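Local coordinates for protein BIFUNCTIONAL PROTEIN Proline utilization A (PutA) (Corynebacterium freiburgense, PDB 5UX5) that catalyses the two-step oxidation of proline to glutamate, pairing an FAD-dependent proline dehydrogenase with an NAD-dependent aldehyde dehydrogenase in one polypeptide, at residues G869-R875 against E1058-T1064; W493-V499 against H648-A654; N155-E159 against N169-T174. All blocks are in the same frame, centred on the assembly; numbering follows the deposited sequence.

The three contacts are separate sites strung along the bifunctional chain, sharing no helix or strand. Contact 1 is buried, its centre about 13 Å from the centre of the chain, and is ordinary parallel sheet: regular backbone hydrogen bonds, with side chains alternating to the two faces, Ala871, Ile873 and Val1061 on one and Asn870, Tyr872 and Ser1062 on the other. Contacts 2 and 3 are only partly buried and lie on opposite sides of that centre, their own centres 60 Å apart. Contact 2 joins two largely irregular segments through a single bridge and an aromatic pair, next to bound NAD. Contact 3, in the proline dehydrogenase barrel, packs a strand against its following helix; Leu156 and Arg170 contribute most of the buried surface.

Contact 1. Residues G869-R875 against E1058-T1064; sequences GNAYINR and EQAVSTT
Two parallel strands, 870-873 and 1058-1064, lie 4.6 Å apart with their axes at 12°, both in extended beta conformation. The register pairs Asn870 with Ala1060, Ala871 with Val1061, Tyr872 with Ser1062 and Ile873 with Thr1063. Gly869, Ala871 and Ile873 carry the backbone bonds, among them Ala1060 N to Gly869 O (3.0 Å), Ala871 N to Ala1060 O (3.0 Å) and Ile873 N to Ser1062 O (2.8 Å). On one face the m, t rotamer of Ile873 sends CD1 back to within 3.9 Å of Val1061 CG1 (Val1061 is t) and 3.2 Å of Thr1063 OG1 (Thr1063 is m). On the face of Asn870 and Tyr872, both m, Tyr872 CD2 approaches Ser1062 CB at 3.7 Å; Ser1062 is t, its OG bonded to Asn967. Asn874 turns the chain with left-handed backbone angles (55/44), and Thr1064, m, donates from OG1 to Asn874 O at 2.8 Å. Arg875, p at chi1, lays CB 3.5 Å from Thr1064 OG1 and forms a salt bridge with Glu965. Strand 870-873 thus lies between 845-852 and 1056-1064, the latter pairing antiparallel with 965-980 on its other edge; helix 856-865 packs on Ala871 and Ile873, and the aldehyde dehydrogenase sheet continues into the C-terminal region.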
loop_
_atom_site.group_PDB
_atom_site.type_symbol
_atom_site.label_atom_id
_atom_site.label_comp_id
_atom_site.label_asym_id
_atom_site.label_seq_id
_atom_site.Cartn_x
_atom_site.Cartn_y
_atom_site.Cartn_z
ATOM N N GLY A 869 13.229 9.179 -9.148
ATOM C CA GLY A 869 12.338 8.774 -10.207
ATOM C C GLY A 869 10.926 8.577 -9.698
ATOM O O GLY A 869 9.963 8.941 -10.385
ATOM N N ASN A 870 10.788 8.036 -8.479
ATOM C CA ASN A 870 9.490 7.776 -7.847
ATOM C C ASN A 870 9.372 8.633 -6.584
ATOM O O ASN A 870 10.020 8.360 -5.567
ATOM C CB ASN A 870 9.329 6.285 -7.528
ATOM C CG ASN A 870 8.910 5.446 -8.748
ATOM O OD1 ASN A 870 9.722 5.142 -9.617
ATOM N ND2 ASN A 870 7.653 5.058 -8.792
ATOM N N ALA A 871 8.564 9.685 -6.676
ATOM C CA ALA A 871 8.229 10.567 -5.560
ATOM C C ALA A 871 6.844 10.228 -4.980
ATOM O O ALA A 871 5.914 9.868 -5.709
ATOM C CB ALA A 871 8.275 12.021 -6.010
ATOM N N TYR A 872 6.730 10.294 -3.657
ATOM C CA TYR A 872 5.491 9.993 -2.941
ATOM C C TYR A 872 5.253 11.094 -1.930
ATOM O O TYR A 872 6.199 11.633 -1.351
ATOM C CB TYR A 872 5.527 8.636 -2.216
ATOM C CG TYR A 872 5.778 7.458 -3.120
ATOM C CD1 TYR A 872 7.066 7.100 -3.442
ATOM C CD2 TYR A 872 4.731 6.691 -3.646
ATOM C CE1 TYR A 872 7.322 6.040 -4.258
ATOM C CE2 TYR A 872 4.993 5.599 -4.477
ATOM C CZ TYR A 872 6.309 5.298 -4.779
ATOM O OH TYR A 872 6.677 4.236 -5.575
ATOM N N ILE A 873 3.993 11.440 -1.722
ATOM C CA ILE A 873 3.659 12.531 -0.828
ATOM C C ILE A 873 2.663 12.014 0.197
ATOM O O ILE A 873 1.587 11.528 -0.163
ATOM C CB ILE A 873 3.135 13.737 -1.621
ATOM C CG1 ILE A 873 4.329 14.316 -2.395
ATOM C CG2 ILE A 873 2.513 14.765 -0.712
ATOM C CD1 ILE A 873 3.994 14.986 -3.685
ATOM N N ASN A 874 3.052 12.064 1.469
ATOM C CA ASN A 874 2.197 11.612 2.570
ATOM C C ASN A 874 1.716 10.170 2.377
ATOM O O ASN A 874 0.556 9.846 2.608
ATOM C CB ASN A 874 1.020 12.570 2.767
ATOM C CG ASN A 874 1.463 13.951 3.165
ATOM O OD1 ASN A 874 2.423 14.107 3.923
ATOM N ND2 ASN A 874 0.762 14.960 2.687
ATOM N N ARG A 875 2.624 9.292 1.970
ATOM C CA ARG A 875 2.365 7.861 1.963
ATOM C C ARG A 875 3.707 7.149 1.921
ATOM O O ARG A 875 4.752 7.789 1.849
ATOM C CB ARG A 875 1.484 7.473 0.789
ATOM C CG ARG A 875 1.958 8.093 -0.503
ATOM C CD ARG A 875 1.588 7.203 -1.648
ATOM N NE ARG A 875 2.398 5.997 -1.631
ATOM C CZ ARG A 875 2.144 4.918 -2.367
ATOM N NH1 ARG A 875 1.089 4.891 -3.172
ATOM N NH2 ARG A 875 2.941 3.863 -2.299
ATOM N N GLU A 1058 11.859 10.270 -17.036
ATOM C CA GLU A 1058 10.499 9.954 -16.625
ATOM C C GLU A 1058 10.392 10.031 -15.106
ATOM O O GLU A 1058 11.369 9.775 -14.388
ATOM C CB GLU A 1058 10.116 8.554 -17.112
ATOM C CG GLU A 1058 10.187 8.402 -18.618
ATOM C CD GLU A 1058 9.876 6.998 -19.106
ATOM O OE1 GLU A 1058 9.952 6.767 -20.346
ATOM O OE2 GLU A 1058 9.587 6.124 -18.258
ATOM N N GLN A 1059 9.200 10.403 -14.614
ATOM C CA GLN A 1059 8.965 10.499 -13.172
ATOM C C GLN A 1059 7.508 10.249 -12.799
ATOM O O GLN A 1059 6.595 10.812 -13.411
ATOM C CB GLN A 1059 9.375 11.875 -12.630
ATOM C CG GLN A 1059 9.101 12.084 -11.150
ATOM C CD GLN A 1059 9.453 13.468 -10.678
ATOM O OE1 GLN A 1059 8.856 14.449 -11.122
ATOM N NE2 GLN A 1059 10.399 13.561 -9.744
ATOM N N ALA A 1060 7.302 9.465 -11.737
ATOM C CA ALA A 1060 5.982 9.223 -11.161
ATOM C C ALA A 1060 5.850 9.968 -9.841
ATOM O O ALA A 1060 6.715 9.835 -8.974
ATOM C CB ALA A 1060 5.756 7.736 -10.924
ATOM N N VAL A 1061 4.782 10.761 -9.692
ATOM C CA VAL A 1061 4.517 11.500 -8.454
ATOM C C VAL A 1061 3.178 11.028 -7.906
ATOM O O VAL A 1061 2.121 11.311 -8.490
ATOM C CB VAL A 1061 4.504 13.015 -8.657
ATOM C CG1 VAL A 1061 4.473 13.712 -7.308
ATOM C CG2 VAL A 1061 5.705 13.465 -9.477
ATOM N N SER A 1062 3.218 10.359 -6.753
ATOM C CA SER A 1062 2.047 9.769 -6.119
ATOM C C SER A 1062 1.761 10.520 -4.833
ATOM O O SER A 1062 2.629 10.577 -3.956
ATOM C CB SER A 1062 2.280 8.291 -5.839
ATOM O OG SER A 1062 1.158 7.749 -5.184
ATOM N N THR A 1063 0.562 11.113 -4.734
ATOM C CA THR A 1063 0.151 11.974 -3.615
ATOM C C THR A 1063 -1.183 11.521 -3.015
ATOM O O THR A 1063 -2.197 11.431 -3.724
ATOM C CB THR A 1063 -0.012 13.436 -4.038
ATOM O OG1 THR A 1063 1.189 13.915 -4.655
ATOM C CG2 THR A 1063 -0.385 14.300 -2.842
ATOM N N THR A 1064 -1.190 11.273 -1.709
ATOM C CA THR A 1064 -2.439 11.021 -1.011
ATOM C C THR A 1064 -3.330 12.243 -1.159
ATOM O O THR A 1064 -2.858 13.372 -1.050
ATOM C CB THR A 1064 -2.162 10.683 0.463
ATOM O OG1 THR A 1064 -1.298 9.548 0.497
ATOM C CG2 THR A 1064 -3.442 10.300 1.223
#

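Contact 2. Residues W493-V499 against H648-A654; sequences WRLITDV and HTDEADA. With NAD (nicotinamide-adenine-dinucleotide), chain F.
His648, Ile496 and Ala654 lose most surface in this contact. The two segments are mostly irregular and meet at one backbone bridge, Ile496 with Thr649, CA atoms 4.4 Å apart. Ile496 N donates to His648 O at 2.7 Å, nearly straight, and Asp650 N returns to Ile496 O at 3.2 Å. The His648 side chain (chi1 m, chi2 -63°) sets CB 3.1 Å from Arg494 O. Its ring takes the edge of Trp493 on its face in a T-shaped pair, the centroid of the five-membered ring of Trp493 5.3 Å from that of the His648 ring and the planes at 63°; Trp493 is p at chi1, and its CB lies 3.5 Å from His648 NE2, which is hydrogen-bonded to Glu628. Ile496 (m, t) points toward the other segment, CG2 4.3 Å from Ala654 CB. Ala654 CB, in the first turn of helix 653-659, lies 3.6 Å from Thr497 O. Alongside, Val499 CG1 reaches Asp653 O at 3.6 Å.

Between bridge and helix the chain meets the cofactor: Glu651 OE1 accepts a hydrogen bond from NAD O2B at 2.5 Å, and Asp650 O lies 3.6 Å from NAD C2A on the adenine. This loop lines the adenosine end of the aldehyde dehydrogenase NAD site, with Lys618 among the other ligands. Segment 648-654 follows strand 644-646, helix 624-636 lies against Trp493 and His648, and helix 499-511 covers Ile496 and Ala654.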
loop_
_atom_site.group_PDB
_atom_site.type_symbol
_atom_site.label_atom_id
_atom_site.label_comp_id
_atom_site.label_asym_id
_atom_site.label_seq_id
_atom_site.Cartn_x
_atom_site.Cartn_y
_atom_site.Cartn_z
ATOM N N TRP A 493 15.249 -28.461 -10.732
ATOM C CA TRP A 493 15.898 -27.556 -11.671
ATOM C C TRP A 493 17.310 -28.054 -11.946
ATOM O O TRP A 493 17.906 -28.740 -11.115
ATOM C CB TRP A 493 15.970 -26.116 -11.166
ATOM C CG TRP A 493 16.638 -25.939 -9.839
ATOM C CD1 TRP A 493 16.027 -25.874 -8.623
ATOM C CD2 TRP A 493 18.049 -25.784 -9.586
ATOM N NE1 TRP A 493 16.962 -25.693 -7.625
ATOM C CE2 TRP A 493 18.208 -25.637 -8.188
ATOM C CE3 TRP A 493 19.188 -25.761 -10.400
ATOM C CZ2 TRP A 493 19.449 -25.460 -7.594
ATOM C CZ3 TRP A 493 20.424 -25.589 -9.802
ATOM C CH2 TRP A 493 20.542 -25.441 -8.412
ATOM N N ARG A 494 17.849 -27.672 -13.113
ATOM C CA ARG A 494 19.167 -28.097 -13.566
ATOM C C ARG A 494 20.113 -26.914 -13.712
ATOM O O ARG A 494 19.703 -25.825 -14.118
ATOM C CB ARG A 494 19.083 -28.798 -14.909
ATOM C CG ARG A 494 20.349 -29.524 -15.324
ATOM C CD ARG A 494 20.128 -30.124 -16.682
ATOM N NE ARG A 494 19.744 -29.066 -17.606
ATOM C CZ ARG A 494 20.542 -28.600 -18.557
ATOM N NH1 ARG A 494 21.754 -29.128 -18.721
ATOM N NH2 ARG A 494 20.118 -27.622 -19.351
ATOM N N LEU A 495 21.396 -27.141 -13.422
ATOM C CA LEU A 495 22.410 -26.101 -13.571
ATOM C C LEU A 495 23.125 -26.204 -14.919
ATOM O O LEU A 495 23.629 -27.266 -15.288
ATOM C CB LEU A 495 23.431 -26.180 -12.437
ATOM C CG LEU A 495 24.497 -25.081 -12.431
ATOM C CD1 LEU A 495 23.950 -23.812 -11.836
ATOM C CD2 LEU A 495 25.708 -25.515 -11.662
ATOM N N ILE A 496 23.212 -25.089 -15.624
ATOM C CA ILE A 496 23.915 -25.046 -16.900
ATOM C C ILE A 496 25.347 -24.608 -16.641
ATOM O O ILE A 496 25.575 -23.548 -16.053
ATOM C CB ILE A 496 23.225 -24.096 -17.879
ATOM C CG1 ILE A 496 21.861 -24.655 -18.244
ATOM C CG2 ILE A 496 24.079 -23.927 -19.113
ATOM C CD1 ILE A 496 21.063 -23.759 -19.118
ATOM N N THR A 497 26.317 -25.428 -17.059
ATOM C CA THR A 497 27.726 -25.076 -16.888
ATOM C C THR A 497 28.530 -25.160 -18.174
ATOM O O THR A 497 29.637 -24.613 -18.215
ATOM C CB THR A 497 28.413 -25.962 -15.817
ATOM O OG1 THR A 497 28.450 -27.332 -16.235
ATOM C CG2 THR A 497 27.714 -25.871 -14.485
ATOM N N ASP A 498 28.000 -25.793 -19.218
ATOM C CA ASP A 498 28.700 -25.993 -20.480
ATOM C C ASP A 498 28.377 -24.851 -21.448
ATOM O O ASP A 498 27.219 -24.666 -21.840
ATOM C CB ASP A 498 28.313 -27.338 -21.082
ATOM C CG ASP A 498 29.064 -27.640 -22.345
ATOM O OD1 ASP A 498 29.975 -26.864 -22.698
ATOM O OD2 ASP A 498 28.745 -28.652 -22.995
ATOM N N VAL A 499 29.403 -24.100 -21.846
ATOM C CA VAL A 499 29.186 -22.992 -22.762
ATOM C C VAL A 499 28.506 -23.464 -24.040
ATOM O O VAL A 499 27.747 -22.706 -24.667
ATOM C CB VAL A 499 30.509 -22.239 -23.036
ATOM C CG1 VAL A 499 30.886 -21.444 -21.804
ATOM C CG2 VAL A 499 31.651 -23.185 -23.421
ATOM N N HIS A 648 19.329 -21.824 -15.920
ATOM C CA HIS A 648 20.062 -21.696 -14.657
ATOM C C HIS A 648 21.565 -21.816 -14.923
ATOM O O HIS A 648 22.223 -22.791 -14.559
ATOM C CB HIS A 648 19.610 -22.746 -13.646
ATOM C CG HIS A 648 18.143 -22.729 -13.348
ATOM N ND1 HIS A 648 17.510 -21.648 -12.774
ATOM C CD2 HIS A 648 17.193 -23.686 -13.502
ATOM C CE1 HIS A 648 16.229 -21.935 -12.602
ATOM N NE2 HIS A 648 16.010 -23.165 -13.037
ATOM N N THR A 649 22.110 -20.801 -15.584
ATOM C CA THR A 649 23.551 -20.766 -15.776
ATOM C C THR A 649 24.233 -20.428 -14.460
ATOM O O THR A 649 23.666 -19.758 -13.584
ATOM C CB THR A 649 23.972 -19.728 -16.835
ATOM O OG1 THR A 649 23.840 -18.400 -16.303
ATOM C CG2 THR A 649 23.134 -19.841 -18.097
ATOM N N ASP A 650 25.466 -20.901 -14.330
ATOM C CA ASP A 650 26.312 -20.476 -13.238
ATOM C C ASP A 650 26.716 -19.020 -13.462
ATOM O O ASP A 650 26.244 -18.351 -14.373
ATOM C CB ASP A 650 27.542 -21.373 -13.108
ATOM C CG ASP A 650 28.348 -21.440 -14.383
ATOM O OD1 ASP A 650 28.237 -20.499 -15.207
ATOM O OD2 ASP A 650 29.109 -22.420 -14.567
ATOM N N GLU A 651 27.576 -18.526 -12.588
ATOM C CA GLU A 651 28.217 -17.232 -12.715
ATOM C C GLU A 651 29.691 -17.394 -13.067
ATOM O O GLU A 651 30.525 -16.576 -12.670
ATOM C CB GLU A 651 28.029 -16.449 -11.421
ATOM C CG GLU A 651 26.563 -16.163 -11.137
ATOM C CD GLU A 651 26.350 -15.267 -9.926
ATOM O OE1 GLU A 651 25.170 -14.996 -9.582
ATOM O OE2 GLU A 651 27.355 -14.796 -9.341
ATOM N N ALA A 652 30.020 -18.480 -13.747
ATOM C CA ALA A 652 31.352 -18.701 -14.307
ATOM C C ALA A 652 31.245 -18.682 -15.827
ATOM O O ALA A 652 30.506 -17.830 -16.343
ATOM C CB ALA A 652 31.944 -19.969 -13.726
ATOM N N ASP A 653 31.887 -19.597 -16.568
ATOM C CA ASP A 653 31.979 -19.462 -18.029
ATOM C C ASP A 653 30.607 -19.419 -18.705
ATOM O O ASP A 653 30.383 -18.606 -19.607
ATOM C CB ASP A 653 32.836 -20.587 -18.593
ATOM C CG ASP A 653 34.316 -20.373 -18.330
ATOM O OD1 ASP A 653 34.635 -19.266 -17.864
ATOM O OD2 ASP A 653 35.143 -21.302 -18.551
ATOM N N ALA A 654 29.687 -20.306 -18.310
ATOM C CA ALA A 654 28.391 -20.370 -18.988
ATOM C C ALA A 654 27.557 -19.109 -18.756
ATOM O O ALA A 654 26.914 -18.604 -19.685
ATOM C CB ALA A 654 27.620 -21.598 -18.516
HETATM P PA NAD F . 23.742 -9.368 -8.625
HETATM O O1A NAD F . 23.767 -7.875 -9.104
HETATM O O2A NAD F . 25.199 -9.856 -8.326
HETATM O O5B NAD F . 23.171 -10.289 -9.763
HETATM C C5B NAD F . 21.825 -10.271 -10.172
HETATM C C4B NAD F . 21.610 -11.268 -11.310
HETATM O O4B NAD F . 22.685 -11.305 -12.254
HETATM C C3B NAD F . 21.383 -12.655 -10.794
HETATM O O3B NAD F . 20.552 -13.382 -11.628
HETATM C C2B NAD F . 22.784 -13.118 -10.815
HETATM O O2B NAD F . 22.949 -14.477 -10.612
HETATM C C1B NAD F . 23.242 -12.603 -12.141
HETATM N N9A NAD F . 24.695 -12.589 -12.265
HETATM C C8A NAD F . 25.590 -11.863 -11.502
HETATM N N7A NAD F . 26.850 -12.116 -11.912
HETATM C C5A NAD F . 26.829 -13.030 -12.976
HETATM C C6A NAD F . 27.791 -13.629 -13.784
HETATM N N6A NAD F . 29.202 -13.382 -13.617
HETATM N N1A NAD F . 27.405 -14.477 -14.752
HETATM C C2A NAD F . 26.097 -14.771 -14.965
HETATM N N3A NAD F . 25.126 -14.200 -14.200
HETATM C C4A NAD F . 25.456 -13.339 -13.214
HETATM O O3 NAD F . 22.753 -9.407 -7.368
HETATM P PN NAD F . 22.861 -10.270 -6.013
HETATM O O1N NAD F . 24.155 -11.041 -5.851
HETATM O O2N NAD F . 21.823 -11.351 -6.085
HETATM O O5D NAD F . 22.628 -9.218 -4.818
HETATM C C5D NAD F . 23.540 -8.134 -4.712
HETATM C C4D NAD F . 22.989 -6.810 -4.177
HETATM O O4D NAD F . 21.987 -6.202 -4.957
HETATM C C3D NAD F . 22.385 -6.809 -2.816
HETATM O O3D NAD F . 23.261 -7.101 -1.790
HETATM C C2D NAD F . 22.004 -5.383 -2.775
HETATM O O2D NAD F . 23.017 -4.653 -2.179
HETATM C C1D NAD F . 21.742 -5.023 -4.220
#

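Contact 3. Residues N155-E159 against N169-T174; sequences NLLGE and NRLTRT
Strand 155-157 and helix 169-174 run at 142° to each other, their axes 9.2 Å apart at closest approach; the chain continues through Gly158 and Glu159. Gly158 adopts backbone angles (165/-160) at which a CB would jam against the preceding carbonyl oxygen.

Along the helix, Asn169 touches the strand through its backbone: its O lies 4.4 Å from Leu156 CD2. Arg170 follows and dominates the helical side. Its CA-to-CB bond points sideways, but chi1 and chi2 both m and chi3 t carry the guanidinium back to the loop after the strand, where Arg170 NH2 donates to Glu159 O at 3.0 Å. One face of the guanidinium is covered by Leu157 C and Gly158 N, with Arg170 CZ 3.9 Å from Leu157 C, and Arg170 CD lies 4.1 Å from Leu156 CD2. Three residues on, past Leu171 and Thr172, which face elsewhere, Arg173 points toward the strand. Arg173 CB is 3.5 Å from Leu156 CD2, while the outstretched chain (m, t, t) makes a long, weak ion pair with Asp407. Thr174, m, bonds its OG1 to Arg170 O one turn back at 2.8 Å, and that OG1 lies 3.9 Å from Leu156 CB. The Leu156 side chain (t, p) thus packs against Arg170, Arg173 and Thr174.

Such strand-on-helix packing is characteristic of the beta-alpha-beta units of a TIM barrel, here the right-handed crossover from strand 151-157 through helix 164-178 to parallel strand 185-189. Strand 396-403 pairs on the strand's other edge, and helix 202-221 packs against Leu171 and Thr174.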
loop_
_atom_site.group_PDB
_atom_site.type_symbol
_atom_site.label_atom_id
_atom_site.label_comp_id
_atom_site.label_asym_id
_atom_site.label_seq_id
_atom_site.Cartn_x
_atom_site.Cartn_y
_atom_site.Cartn_z
ATOM N N ASN A 155 -14.627 5.714 27.638
ATOM C CA ASN A 155 -13.811 5.266 26.513
ATOM C C ASN A 155 -12.503 6.042 26.525
ATOM O O ASN A 155 -12.511 7.278 26.468
ATOM C CB ASN A 155 -14.582 5.482 25.196
ATOM C CG ASN A 155 -13.832 4.997 23.949
ATOM O OD1 ASN A 155 -13.779 5.706 22.951
ATOM N ND2 ASN A 155 -13.285 3.791 23.992
ATOM N N LEU A 156 -11.386 5.325 26.577
ATOM C CA LEU A 156 -10.075 5.954 26.687
ATOM C C LEU A 156 -9.516 6.244 25.293
ATOM O O LEU A 156 -9.318 5.324 24.489
ATOM C CB LEU A 156 -9.124 5.071 27.487
ATOM C CG LEU A 156 -7.721 5.680 27.641
ATOM C CD1 LEU A 156 -7.755 6.953 28.472
ATOM C CD2 LEU A 156 -6.744 4.677 28.251
ATOM N N LEU A 157 -9.288 7.519 25.000
ATOM C CA LEU A 157 -8.657 7.938 23.756
ATOM C C LEU A 157 -7.178 8.248 23.986
ATOM O O LEU A 157 -6.706 8.344 25.122
ATOM C CB LEU A 157 -9.381 9.156 23.180
ATOM C CG LEU A 157 -10.894 8.990 22.979
ATOM C CD1 LEU A 157 -11.543 10.311 22.522
ATOM C CD2 LEU A 157 -11.236 7.843 22.036
ATOM N N GLY A 158 -6.433 8.426 22.899
ATOM C CA GLY A 158 -5.053 8.839 23.084
ATOM C C GLY A 158 -4.218 8.666 21.832
ATOM O O GLY A 158 -4.741 8.619 20.723
ATOM N N GLU A 159 -2.899 8.622 22.053
ATOM C CA GLU A 159 -1.896 8.506 20.994
ATOM C C GLU A 159 -2.185 7.300 20.105
ATOM O O GLU A 159 -2.656 6.260 20.572
ATOM C CB GLU A 159 -0.495 8.381 21.631
ATOM C CG GLU A 159 0.684 9.089 20.931
ATOM C CD GLU A 159 1.992 9.021 21.748
ATOM O OE1 GLU A 159 2.173 8.092 22.575
ATOM O OE2 GLU A 159 2.850 9.909 21.572
ATOM N N ASN A 169 -0.501 0.846 27.292
ATOM C CA ASN A 169 -1.049 2.027 27.944
ATOM C C ASN A 169 -2.562 2.031 27.928
ATOM O O ASN A 169 -3.187 2.170 28.989
ATOM C CB ASN A 169 -0.499 3.283 27.286
ATOM C CG ASN A 169 0.761 3.741 27.940
ATOM O OD1 ASN A 169 1.266 3.084 28.860
ATOM N ND2 ASN A 169 1.293 4.853 27.474
ATOM N N ARG A 170 -3.171 1.880 26.732
ATOM C CA ARG A 170 -4.630 1.842 26.648
ATOM C C ARG A 170 -5.199 0.790 27.582
ATOM O O ARG A 170 -6.158 1.055 28.309
ATOM C CB ARG A 170 -5.118 1.565 25.221
ATOM C CG ARG A 170 -4.671 2.584 24.245
ATOM C CD ARG A 170 -5.442 3.834 24.451
ATOM N NE ARG A 170 -5.093 4.756 23.403
ATOM C CZ ARG A 170 -5.892 4.976 22.385
ATOM N NH1 ARG A 170 -7.047 4.323 22.351
ATOM N NH2 ARG A 170 -5.538 5.818 21.423
ATOM N N LEU A 171 -4.593 -0.403 27.597
ATOM C CA LEU A 171 -5.114 -1.506 28.392
ATOM C C LEU A 171 -4.955 -1.234 29.885
ATOM O O LEU A 171 -5.933 -1.271 30.639
ATOM C CB LEU A 171 -4.404 -2.798 28.011
ATOM C CG LEU A 171 -4.774 -4.031 28.841
ATOM C CD1 LEU A 171 -6.251 -4.341 28.703
ATOM C CD2 LEU A 171 -3.933 -5.243 28.494
ATOM N N THR A 172 -3.740 -0.937 30.332
ATOM C CA THR A 172 -3.545 -0.784 31.767
ATOM C C THR A 172 -4.346 0.397 32.292
ATOM O O THR A 172 -4.874 0.353 33.416
ATOM C CB THR A 172 -2.059 -0.601 32.117
ATOM O OG1 THR A 172 -1.554 0.544 31.437
ATOM C CG2 THR A 172 -1.207 -1.826 31.766
ATOM N N ARG A 173 -4.457 1.458 31.489
ATOM C CA ARG A 173 -5.194 2.636 31.932
ATOM C C ARG A 173 -6.701 2.392 31.944
ATOM O O ARG A 173 -7.412 2.951 32.797
ATOM C CB ARG A 173 -4.849 3.824 31.036
ATOM C CG ARG A 173 -3.435 4.319 31.177
ATOM C CD ARG A 173 -3.134 5.501 30.265
ATOM N NE ARG A 173 -1.737 5.908 30.439
ATOM C CZ ARG A 173 -1.015 6.562 29.539
ATOM N NH1 ARG A 173 -1.547 6.897 28.371
ATOM N NH2 ARG A 173 0.250 6.864 29.805
ATOM N N THR A 174 -7.203 1.571 31.007
ATOM C CA THR A 174 -8.599 1.143 31.051
ATOM C C THR A 174 -8.851 0.258 32.257
ATOM O O THR A 174 -9.892 0.367 32.916
ATOM C CB THR A 174 -8.964 0.406 29.773
ATOM O OG1 THR A 174 -8.948 1.324 28.677
ATOM C CG2 THR A 174 -10.372 -0.216 29.893
#